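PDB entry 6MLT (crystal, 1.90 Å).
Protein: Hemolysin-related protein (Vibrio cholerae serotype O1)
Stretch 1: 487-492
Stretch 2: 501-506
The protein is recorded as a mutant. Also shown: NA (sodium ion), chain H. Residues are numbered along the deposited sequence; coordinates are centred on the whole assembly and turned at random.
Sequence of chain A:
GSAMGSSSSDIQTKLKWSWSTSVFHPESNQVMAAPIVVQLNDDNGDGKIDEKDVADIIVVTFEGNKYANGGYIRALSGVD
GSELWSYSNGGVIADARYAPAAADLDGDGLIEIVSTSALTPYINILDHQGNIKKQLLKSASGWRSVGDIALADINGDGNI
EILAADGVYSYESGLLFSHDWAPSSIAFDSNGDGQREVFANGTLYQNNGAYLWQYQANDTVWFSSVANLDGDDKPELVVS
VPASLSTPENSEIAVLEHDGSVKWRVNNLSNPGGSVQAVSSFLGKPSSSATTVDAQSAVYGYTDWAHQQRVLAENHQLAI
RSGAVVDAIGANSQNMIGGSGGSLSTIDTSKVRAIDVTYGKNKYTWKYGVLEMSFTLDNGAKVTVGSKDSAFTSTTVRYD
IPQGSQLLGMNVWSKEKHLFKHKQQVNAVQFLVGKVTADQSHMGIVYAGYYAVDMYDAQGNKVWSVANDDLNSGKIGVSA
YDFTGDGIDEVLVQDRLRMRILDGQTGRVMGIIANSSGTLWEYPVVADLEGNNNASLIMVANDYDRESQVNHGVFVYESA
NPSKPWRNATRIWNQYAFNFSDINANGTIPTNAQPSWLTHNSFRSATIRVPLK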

# COMPACT_ATOMS: atom_id res chain seq x y z
N GLY A 487 14.37 -1.08 -7.48
CA GLY A 487 12.94 -1.28 -7.54
C GLY A 487 12.40 -2.33 -6.58
O GLY A 487 11.17 -2.52 -6.53
N ILE A 488 13.27 -3.00 -5.82
CA ILE A 488 12.88 -4.02 -4.86
C ILE A 488 13.17 -3.50 -3.46
O ILE A 488 14.28 -3.06 -3.18
CB ILE A 488 13.63 -5.34 -5.12
CG1 ILE A 488 13.42 -5.79 -6.58
CG2 ILE A 488 13.16 -6.43 -4.14
CD1 ILE A 488 14.19 -7.05 -6.96
N ASP A 489 12.17 -3.55 -2.58
CA ASP A 489 12.33 -3.04 -1.23
C ASP A 489 13.23 -3.97 -0.42
O ASP A 489 13.17 -5.19 -0.54
CB ASP A 489 10.98 -2.91 -0.53
CG ASP A 489 10.22 -1.64 -0.91
OD1 ASP A 489 10.73 -0.83 -1.71
OD2 ASP A 489 9.09 -1.46 -0.40
N GLU A 490 14.08 -3.35 0.40
CA GLU A 490 14.74 -4.01 1.52
C GLU A 490 13.85 -3.91 2.76
O GLU A 490 12.88 -3.16 2.80
CB GLU A 490 16.11 -3.38 1.78
CG GLU A 490 17.21 -3.78 0.78
CD GLU A 490 17.08 -3.11 -0.59
OE1 GLU A 490 17.02 -1.86 -0.66
OE2 GLU A 490 17.03 -3.84 -1.61
N VAL A 491 14.19 -4.71 3.78
CA VAL A 491 13.46 -4.76 5.04
C VAL A 491 14.28 -4.08 6.12
O VAL A 491 15.49 -4.33 6.25
CB VAL A 491 13.15 -6.22 5.45
CG1 VAL A 491 12.23 -6.24 6.66
CG2 VAL A 491 12.56 -7.00 4.28
N LEU A 492 13.62 -3.25 6.91
CA LEU A 492 14.23 -2.57 8.05
C LEU A 492 13.71 -3.22 9.32
O LEU A 492 12.49 -3.27 9.53
CB LEU A 492 13.92 -1.08 8.04
CG LEU A 492 14.45 -0.24 6.88
CD1 LEU A 492 13.62 -0.45 5.62
CD2 LEU A 492 14.45 1.22 7.28
N ILE A 501 19.31 -3.80 8.05
CA ILE A 501 18.68 -3.78 6.74
C ILE A 501 18.87 -5.16 6.11
O ILE A 501 20.00 -5.66 6.03
CB ILE A 501 19.27 -2.69 5.84
CG1 ILE A 501 19.14 -1.32 6.52
CG2 ILE A 501 18.60 -2.69 4.45
CD1 ILE A 501 19.97 -0.24 5.85
N LEU A 502 17.77 -5.77 5.68
CA LEU A 502 17.78 -7.12 5.13
C LEU A 502 17.37 -7.09 3.66
O LEU A 502 16.46 -6.35 3.26
CB LEU A 502 16.83 -8.04 5.89
CG LEU A 502 17.00 -8.07 7.42
CD1 LEU A 502 16.02 -9.06 8.03
CD2 LEU A 502 18.44 -8.43 7.81
N ASP A 503 18.03 -7.92 2.86
CA ASP A 503 17.67 -8.07 1.46
C ASP A 503 16.27 -8.67 1.36
O ASP A 503 15.94 -9.64 2.05
CB ASP A 503 18.70 -8.97 0.77
CG ASP A 503 18.36 -9.22 -0.69
OD1 ASP A 503 18.39 -8.26 -1.49
OD2 ASP A 503 18.07 -10.39 -1.03
N GLY A 504 15.44 -8.07 0.50
CA GLY A 504 14.06 -8.52 0.39
C GLY A 504 13.94 -9.95 -0.10
O GLY A 504 13.09 -10.70 0.37
N GLN A 505 14.79 -10.34 -1.05
CA GLN A 505 14.64 -11.64 -1.68
C GLN A 505 15.21 -12.78 -0.84
O GLN A 505 14.73 -13.91 -0.94
CB GLN A 505 15.32 -11.64 -3.05
CG GLN A 505 14.57 -10.83 -4.10
CD GLN A 505 15.31 -10.78 -5.43
OE1 GLN A 505 15.02 -11.55 -6.34
NE2 GLN A 505 16.25 -9.86 -5.54
N THR A 506 16.23 -12.50 -0.02
CA THR A 506 16.99 -13.55 0.64
C THR A 506 17.17 -13.36 2.14
O THR A 506 17.59 -14.31 2.81
CB THR A 506 18.40 -13.66 0.04
OG1 THR A 506 19.15 -12.49 0.39
CG2 THR A 506 18.33 -13.81 -1.48
NA NA H . 16.43 -2.50 -3.38
O HOH W 1 15.48 -6.03 -1.59
O HOH W 2 18.99 -5.76 -2.03

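The two stretches meet as neighbouring antiparallel strands and stay in contact beyond the paired residues, where direct backbone hydrogen bonds give way to bridging water. In the strand portion the backbones satisfy each other directly. Val-491 and Leu-502 form a hydrogen-bonded antiparallel pair: Val-491 N donates to Leu-502 O at 2.8 Å, and Leu-502 N donates to Val-491 O, also at 2.8 Å. With angles at hydrogen of 173° and 166°, both bonds are nearly linear, so the polar groups of these two buried residues are paid for within the sheet. Val-491 O also receives a CA-H...O contact from Ile-501 CA at 3.3 Å, a common supplement in antiparallel sheets. The next pair, Leu-492 with Ile-501, is of the non-hydrogen-bonded kind.

The side chains alternate across the sheet. Val-491 and Leu-502 share one face, where Val-491 CB lies 4.1 Å from Leu-502 CB; branched apolar residues suit this buried site, since they fill space and ask for no polar partner. Leu-492 and Ile-501 occupy the other face. Ile-501 also reaches Glu-490, its CG2 lying 3.7 Å from Glu-490 CB, so that the aliphatic base of the acid is packed against hydrocarbon while its charged end serves another purpose.

That end serves mainly to bind metal. Glu-490, with chi1 in m and chi2 in p, brings both carboxylate oxygens to the sodium ion, unequally: OE2 lies 2.3 Å from NA and OE1 2.9 Å. OE1 also has a hydrogen-bond partner elsewhere in the structure. Ile-488 O is a further ligand at 2.2 Å from NA, and three more atoms come from elsewhere in the structure. A buried carboxylate is thus balanced by a cation, and the Ile-488 carbonyl, in the loop, has the ion as a partner. The side chain of Asp-489, whose end leads away from the second stretch, has both carboxylate oxygens satisfied elsewhere.

Beyond the strand pair, water takes over from direct bonds. Water 1 donates to Asp-489 O and to Glu-490 OE2, each 2.7 Å from the water oxygen, and accepts from Gly-504 N at 2.9 Å from that same oxygen. It therefore links the two backbones where they do not hydrogen-bond directly. Water 2 donates to Glu-490 OE2 at 2.8 Å and to Asp-503 OD1 at 2.6 Å from its oxygen, bridging two carboxylates that would otherwise offer only acceptors to each other.

Gly-504 suits this close approach for a steric reason. A CB here would point toward the first stretch and fall 2.4 Å from Asp-489 O, a clash; without one, Gly-504 CA can approach Asp-489 O to 3.6 Å in a CA-H...O contact.

Asp-503 points away from the first stretch at its CB, and its other oxygen organises the turn that follows. Thr-506 OG1 donates to Asp-503 OD2 at 2.8 Å, while the bonds to that oxygen from Thr-506 N, at 3.0 Å, and Gln-505 N, at 3.3 Å, are weak. At the exposed margin, Ile-488 CD1 comes within 3.8 Å of Gln-505 NE2, a van der Waals contact.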